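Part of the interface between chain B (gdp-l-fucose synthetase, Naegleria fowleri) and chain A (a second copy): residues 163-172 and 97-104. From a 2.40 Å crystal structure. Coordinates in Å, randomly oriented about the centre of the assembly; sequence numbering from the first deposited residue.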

ATOM      1  N   ARG B 163      -2.750  -0.455   6.119  1.00 40.61           N
ATOM      2  CA  ARG B 163      -3.518   0.462   5.289  1.00 39.51           C
ATOM      3  C   ARG B 163      -4.074  -0.259   4.058  1.00 40.90           C
ATOM      4  O   ARG B 163      -5.247  -0.086   3.691  1.00 41.18           O
ATOM      5  CB  ARG B 163      -2.632   1.627   4.854  1.00 39.34           C
ATOM      6  CG  ARG B 163      -2.029   2.483   6.003  1.00 46.46           C
ATOM      7  CD  ARG B 163      -2.786   3.754   6.252  1.00 48.01           C
ATOM      8  NE  ARG B 163      -2.073   4.668   7.143  1.00 47.59           N
ATOM      9  CZ  ARG B 163      -1.518   5.831   6.788  1.00 49.51           C
ATOM     10  NH1 ARG B 163      -1.576   6.282   5.529  1.00 49.47           N
ATOM     11  NH2 ARG B 163      -0.913   6.565   7.714  1.00 46.53           N
ATOM     12  N   MET B 164      -3.245  -1.076   3.411  1.00 33.46           N
ATOM     13  CA  MET B 164      -3.664  -1.791   2.209  1.00 35.99           C
ATOM     14  C   MET B 164      -4.566  -2.986   2.526  1.00 34.55           C
ATOM     15  O   MET B 164      -5.295  -3.449   1.654  1.00 39.02           O
ATOM     16  CB  MET B 164      -2.422  -2.198   1.406  1.00 28.76           C
ATOM     17  CG  MET B 164      -1.618  -0.973   0.903  1.00 36.85           C
ATOM     18  SD  MET B 164      -2.653   0.244   0.036  1.00 42.36           S
ATOM     19  CE  MET B 164      -2.722   1.591   1.201  1.00 41.68           C
ATOM     20  N   LEU B 165      -4.554  -3.478   3.756  1.00 39.51           N
ATOM     21  CA  LEU B 165      -5.569  -4.446   4.150  1.00 40.77           C
ATOM     22  C   LEU B 165      -6.943  -3.803   4.156  1.00 40.97           C
ATOM     23  O   LEU B 165      -7.907  -4.392   3.663  1.00 40.12           O
ATOM     24  CB  LEU B 165      -5.244  -5.010   5.528  1.00 39.26           C
ATOM     25  CG  LEU B 165      -6.298  -5.827   6.296  1.00 39.28           C
ATOM     26  CD1 LEU B 165      -6.712  -7.085   5.502  1.00 34.08           C
ATOM     27  CD2 LEU B 165      -5.745  -6.204   7.675  1.00 27.74           C
ATOM     28  N   ASP B 166      -7.050  -2.587   4.696  1.00 39.70           N
ATOM     29  CA  ASP B 166      -8.315  -1.864   4.635  1.00 39.02           C
ATOM     30  C   ASP B 166      -8.744  -1.588   3.191  1.00 40.35           C
ATOM     31  O   ASP B 166      -9.904  -1.821   2.828  1.00 42.02           O
ATOM     32  CB  ASP B 166      -8.208  -0.564   5.438  1.00 35.62           C
ATOM     33  CG  ASP B 166      -9.374   0.360   5.189  1.00 43.94           C
ATOM     34  OD1 ASP B 166     -10.506  -0.028   5.498  1.00 49.50           O
ATOM     35  OD2 ASP B 166      -9.169   1.486   4.695  1.00 52.27           O
ATOM     36  N   MET B 167      -7.818  -1.084   2.352  1.00 32.86           N
ATOM     37  CA  MET B 167      -8.174  -0.735   0.977  1.00 36.85           C
ATOM     38  C   MET B 167      -8.600  -1.967   0.176  1.00 36.33           C
ATOM     39  O   MET B 167      -9.568  -1.909  -0.588  1.00 37.44           O
ATOM     40  CB  MET B 167      -7.007  -0.012   0.277  1.00 40.88           C
ATOM     41  CG  MET B 167      -6.703   1.407   0.773  1.00 37.17           C
ATOM     42  SD  MET B 167      -8.125   2.518   0.803  1.00 47.71           S
ATOM     43  CE  MET B 167      -8.633   2.536  -0.913  1.00 50.74           C
ATOM     44  N   LEU B 168      -7.885  -3.088   0.334  1.00 34.56           N
ATOM     45  CA  LEU B 168      -8.237  -4.296  -0.391  1.00 30.41           C
ATOM     46  C   LEU B 168      -9.637  -4.767  -0.032  1.00 34.97           C
ATOM     47  O   LEU B 168     -10.349  -5.305  -0.894  1.00 40.44           O
ATOM     48  CB  LEU B 168      -7.222  -5.395  -0.139  1.00 31.96           C
ATOM     49  CG  LEU B 168      -7.478  -6.628  -1.014  1.00 36.51           C
ATOM     50  CD1 LEU B 168      -7.620  -6.207  -2.528  1.00 30.42           C
ATOM     51  CD2 LEU B 168      -6.321  -7.629  -0.870  1.00 33.34           C
ATOM     52  N   GLY B 169     -10.055  -4.562   1.221  1.00 42.98           N
ATOM     53  CA  GLY B 169     -11.432  -4.864   1.584  1.00 36.48           C
ATOM     54  C   GLY B 169     -12.434  -4.001   0.834  1.00 39.77           C
ATOM     55  O   GLY B 169     -13.420  -4.503   0.282  1.00 46.21           O
ATOM     56  N   ARG B 170     -12.184  -2.687   0.781  1.00 36.80           N
ATOM     57  CA  ARG B 170     -13.081  -1.819   0.019  1.00 37.58           C
ATOM     58  C   ARG B 170     -13.119  -2.223  -1.455  1.00 42.67           C
ATOM     59  O   ARG B 170     -14.182  -2.187  -2.090  1.00 39.73           O
ATOM     60  CB  ARG B 170     -12.638  -0.359   0.131  1.00 39.90           C
ATOM     61  CG  ARG B 170     -12.546   0.177   1.527  1.00 39.24           C
ATOM     62  CD  ARG B 170     -11.899   1.570   1.537  1.00 43.53           C
ATOM     63  NE  ARG B 170     -11.639   2.036   2.900  1.00 52.67           N
ATOM     64  CZ  ARG B 170     -12.431   2.867   3.567  1.00 63.74           C
ATOM     65  NH1 ARG B 170     -13.528   3.335   2.985  1.00 65.91           N
ATOM     66  NH2 ARG B 170     -12.120   3.238   4.808  1.00 62.01           N
ATOM     67  N   TRP B 171     -11.963  -2.610  -2.015  1.00 32.00           N
ATOM     68  CA  TRP B 171     -11.928  -2.995  -3.420  1.00 37.40           C
ATOM     69  C   TRP B 171     -12.702  -4.296  -3.664  1.00 35.68           C
ATOM     70  O   TRP B 171     -13.363  -4.440  -4.703  1.00 37.13           O
ATOM     71  CB  TRP B 171     -10.463  -3.087  -3.899  1.00 35.92           C
ATOM     72  CG  TRP B 171      -9.772  -1.709  -3.895  1.00 32.32           C
ATOM     73  CD1 TRP B 171     -10.369  -0.513  -4.143  1.00 29.96           C
ATOM     74  CD2 TRP B 171      -8.393  -1.408  -3.594  1.00 33.64           C
ATOM     75  NE1 TRP B 171      -9.461   0.505  -4.037  1.00 44.55           N
ATOM     76  CE2 TRP B 171      -8.241  -0.014  -3.692  1.00 42.35           C
ATOM     77  CE3 TRP B 171      -7.277  -2.180  -3.256  1.00 40.94           C
ATOM     78  CZ2 TRP B 171      -7.012   0.628  -3.466  1.00 44.43           C
ATOM     79  CZ3 TRP B 171      -6.052  -1.539  -3.031  1.00 34.85           C
ATOM     80  CH2 TRP B 171      -5.935  -0.154  -3.150  1.00 39.86           C
ATOM     81  N   TYR B 172     -12.649  -5.247  -2.725  1.00 31.50           N
ATOM     82  CA  TYR B 172     -13.443  -6.465  -2.891  1.00 34.14           C
ATOM     83  C   TYR B 172     -14.918  -6.179  -2.704  1.00 35.24           C
ATOM     84  O   TYR B 172     -15.748  -6.847  -3.322  1.00 44.97           O
ATOM     85  CB  TYR B 172     -12.966  -7.587  -1.953  1.00 33.31           C
ATOM     86  CG  TYR B 172     -11.931  -8.485  -2.607  1.00 36.21           C
ATOM     87  CD1 TYR B 172     -12.221  -9.180  -3.792  1.00 36.00           C
ATOM     88  CD2 TYR B 172     -10.639  -8.575  -2.091  1.00 35.31           C
ATOM     89  CE1 TYR B 172     -11.258  -9.981  -4.418  1.00 34.63           C
ATOM     90  CE2 TYR B 172      -9.669  -9.366  -2.705  1.00 37.49           C
ATOM     91  CZ  TYR B 172      -9.980 -10.060  -3.870  1.00 41.03           C
ATOM     92  OH  TYR B 172      -9.005 -10.836  -4.455  1.00 38.94           O
TER
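Chain A 97-104: FKVSFWLD

Phe A97, extended, holds the N-cap position without touching chain B; the helix from Lys A98 onward makes the contact. Its axis passes 9.3 Å from that of the chain B helix, with the two N-to-C directions 146° apart, so the start of the A segment meets the end of the B segment: the CA atoms of Val A99 and Trp B171 are 5.6 Å apart. From there Trp A102, about one turn on, reaches back to Met B164.

The two tryptophans settle the packing by different rotamers. Trp B171, chi1 m, points its CA-to-CB bond toward chain A, and its indole lies against Lys A98 and Trp A102. Lys A98 covers one face, its CB 4.2 Å from the centroid of the five-membered ring of Trp B171. The lysine chain is extended, t at chi2 through chi4, and crosses the five-membered-ring end of the indole, its CD 3.6 Å from CD1 of Trp B171, before running on past it. Trp A102 takes chi1 t instead; its CB meets CZ3 of Trp B171 at 3.6 Å, and the rings sit obliquely, planes at 37°. With this rotamer the indole of Trp A102 reaches Met B164, CG of Met B164 lying 3.4 Å from CH2 of Trp A102, and meets Leu B168, CD1 of Leu B168 lying 4.1 Å from CD1 of Trp A102.

Val A99, chi1 t, sets CG2 over the face of the Tyr B172 ring, 3.6 Å from the centroid. The tyrosine points away at CA-to-CB, yet chi1 near -92°, between wells, leaves its ring against the valine, with OH of Tyr B172 3.7 Å from CD1 of Leu A103.

No direct hydrogen bond crosses the stretches. Instead, water 1 accepts from Val A99 N and donates to Trp B171 O, each at 2.9 Å, linking a backbone NH of the first helical turn to a backbone carbonyl of chain B. The direct contacts are mainly apolar and aromatic, and one water bridges the two backbones.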

ATOM      1  N   PHE A  97     -11.230  -4.991 -12.627  1.00 52.15           N
ATOM      2  CA  PHE A  97     -11.664  -4.565 -11.298  1.00 46.08           C
ATOM      3  C   PHE A  97     -10.504  -3.922 -10.557  1.00 40.08           C
ATOM      4  O   PHE A  97      -9.329  -4.209 -10.826  1.00 40.40           O
ATOM      5  CB  PHE A  97     -12.207  -5.736 -10.487  1.00 46.61           C
ATOM      6  CG  PHE A  97     -13.536  -6.245 -10.973  1.00 51.96           C
ATOM      7  CD1 PHE A  97     -14.686  -5.513 -10.758  1.00 57.07           C
ATOM      8  CD2 PHE A  97     -13.631  -7.454 -11.646  1.00 50.52           C
ATOM      9  CE1 PHE A  97     -15.930  -5.981 -11.203  1.00 62.23           C
ATOM     10  CE2 PHE A  97     -14.873  -7.929 -12.102  1.00 53.08           C
ATOM     11  CZ  PHE A  97     -16.017  -7.192 -11.874  1.00 53.13           C
ATOM     12  N   LYS A  98     -10.823  -3.001  -9.647  1.00 39.58           N
ATOM     13  CA  LYS A  98      -9.745  -2.416  -8.845  1.00 39.43           C
ATOM     14  C   LYS A  98      -8.914  -3.485  -8.158  1.00 38.90           C
ATOM     15  O   LYS A  98      -7.699  -3.331  -8.042  1.00 44.85           O
ATOM     16  CB  LYS A  98     -10.297  -1.424  -7.823  1.00 44.25           C
ATOM     17  CG  LYS A  98     -10.600  -0.072  -8.439  1.00 47.09           C
ATOM     18  CD  LYS A  98     -10.973   0.914  -7.385  1.00 54.03           C
ATOM     19  CE  LYS A  98     -11.264   2.260  -7.965  1.00 57.12           C
ATOM     20  NZ  LYS A  98     -11.734   3.138  -6.869  1.00 70.04           N
ATOM     21  N   VAL A  99      -9.536  -4.608  -7.779  1.00 38.23           N
ATOM     22  CA  VAL A  99      -8.806  -5.716  -7.162  1.00 38.47           C
ATOM     23  C   VAL A  99      -7.602  -6.106  -8.005  1.00 41.71           C
ATOM     24  O   VAL A  99      -6.470  -6.180  -7.508  1.00 41.93           O
ATOM     25  CB  VAL A  99      -9.755  -6.912  -6.957  1.00 44.88           C
ATOM     26  CG1 VAL A  99      -8.998  -8.192  -6.770  1.00 45.38           C
ATOM     27  CG2 VAL A  99     -10.626  -6.683  -5.741  1.00 49.15           C
ATOM     28  N   SER A 100      -7.810  -6.269  -9.314  1.00 41.63           N
ATOM     29  CA  SER A 100      -6.714  -6.698 -10.177  1.00 39.44           C
ATOM     30  C   SER A 100      -5.616  -5.635 -10.262  1.00 36.92           C
ATOM     31  O   SER A 100      -4.424  -5.958 -10.214  1.00 39.54           O
ATOM     32  CB  SER A 100      -7.265  -7.032 -11.555  1.00 46.67           C
ATOM     33  OG  SER A 100      -7.924  -8.278 -11.539  1.00 49.74           O
ATOM     34  N   PHE A 101      -5.992  -4.358 -10.346  1.00 36.58           N
ATOM     35  CA  PHE A 101      -4.973  -3.316 -10.411  1.00 33.67           C
ATOM     36  C   PHE A 101      -4.096  -3.309  -9.167  1.00 44.81           C
ATOM     37  O   PHE A 101      -2.917  -2.935  -9.249  1.00 44.12           O
ATOM     38  CB  PHE A 101      -5.605  -1.942 -10.605  1.00 33.00           C
ATOM     39  CG  PHE A 101      -6.007  -1.647 -12.022  1.00 34.39           C
ATOM     40  CD1 PHE A 101      -5.100  -1.092 -12.910  1.00 45.02           C
ATOM     41  CD2 PHE A 101      -7.296  -1.894 -12.458  1.00 36.37           C
ATOM     42  CE1 PHE A 101      -5.469  -0.810 -14.238  1.00 45.22           C
ATOM     43  CE2 PHE A 101      -7.673  -1.611 -13.763  1.00 46.88           C
ATOM     44  CZ  PHE A 101      -6.759  -1.071 -14.655  1.00 46.37           C
ATOM     45  N   TRP A 102      -4.658  -3.651  -7.994  1.00 42.14           N
ATOM     46  CA  TRP A 102      -3.818  -3.770  -6.807  1.00 37.10           C
ATOM     47  C   TRP A 102      -2.949  -5.026  -6.882  1.00 37.29           C
ATOM     48  O   TRP A 102      -1.718  -4.949  -6.835  1.00 36.87           O
ATOM     49  CB  TRP A 102      -4.660  -3.784  -5.528  1.00 35.67           C
ATOM     50  CG  TRP A 102      -3.818  -4.132  -4.345  1.00 37.65           C
ATOM     51  CD1 TRP A 102      -3.819  -5.307  -3.661  1.00 39.75           C
ATOM     52  CD2 TRP A 102      -2.796  -3.315  -3.751  1.00 34.00           C
ATOM     53  NE1 TRP A 102      -2.875  -5.272  -2.671  1.00 45.73           N
ATOM     54  CE2 TRP A 102      -2.229  -4.061  -2.699  1.00 36.58           C
ATOM     55  CE3 TRP A 102      -2.324  -2.015  -3.994  1.00 28.55           C
ATOM     56  CZ2 TRP A 102      -1.213  -3.553  -1.862  1.00 31.74           C
ATOM     57  CZ3 TRP A 102      -1.290  -1.524  -3.200  1.00 38.87           C
ATOM     58  CH2 TRP A 102      -0.756  -2.289  -2.127  1.00 31.00           C
ATOM     59  N   LEU A 103      -3.581  -6.195  -7.040  1.00 41.46           N
ATOM     60  CA  LEU A 103      -2.861  -7.465  -6.939  1.00 38.98           C
ATOM     61  C   LEU A 103      -1.809  -7.610  -8.031  1.00 38.15           C
ATOM     62  O   LEU A 103      -0.654  -7.948  -7.741  1.00 40.97           O
ATOM     63  CB  LEU A 103      -3.836  -8.648  -7.003  1.00 37.78           C
ATOM     64  CG  LEU A 103      -4.876  -8.699  -5.890  1.00 36.91           C
ATOM     65  CD1 LEU A 103      -5.855  -9.845  -6.061  1.00 37.45           C
ATOM     66  CD2 LEU A 103      -4.141  -8.721  -4.551  1.00 34.63           C
ATOM     67  N   ASP A 104      -2.194  -7.375  -9.296  1.00 39.76           N
ATOM     68  CA  ASP A 104      -1.254  -7.570 -10.396  1.00 32.37           C
ATOM     69  C   ASP A 104      -0.041  -6.681 -10.243  1.00 34.63           C
ATOM     70  O   ASP A 104       1.096  -7.119 -10.473  1.00 44.23           O
ATOM     71  CB  ASP A 104      -1.925  -7.284 -11.732  1.00 37.26           C
ATOM     72  CG  ASP A 104      -2.940  -8.332 -12.099  1.00 45.93           C
ATOM     73  OD1 ASP A 104      -3.092  -9.306 -11.326  1.00 45.79           O
ATOM     74  OD2 ASP A 104      -3.561  -8.191 -13.165  1.00 48.90           O
TER
HETATM   75  O   HOH W   1     -12.426  -4.194  -7.425  1.00 40.03           O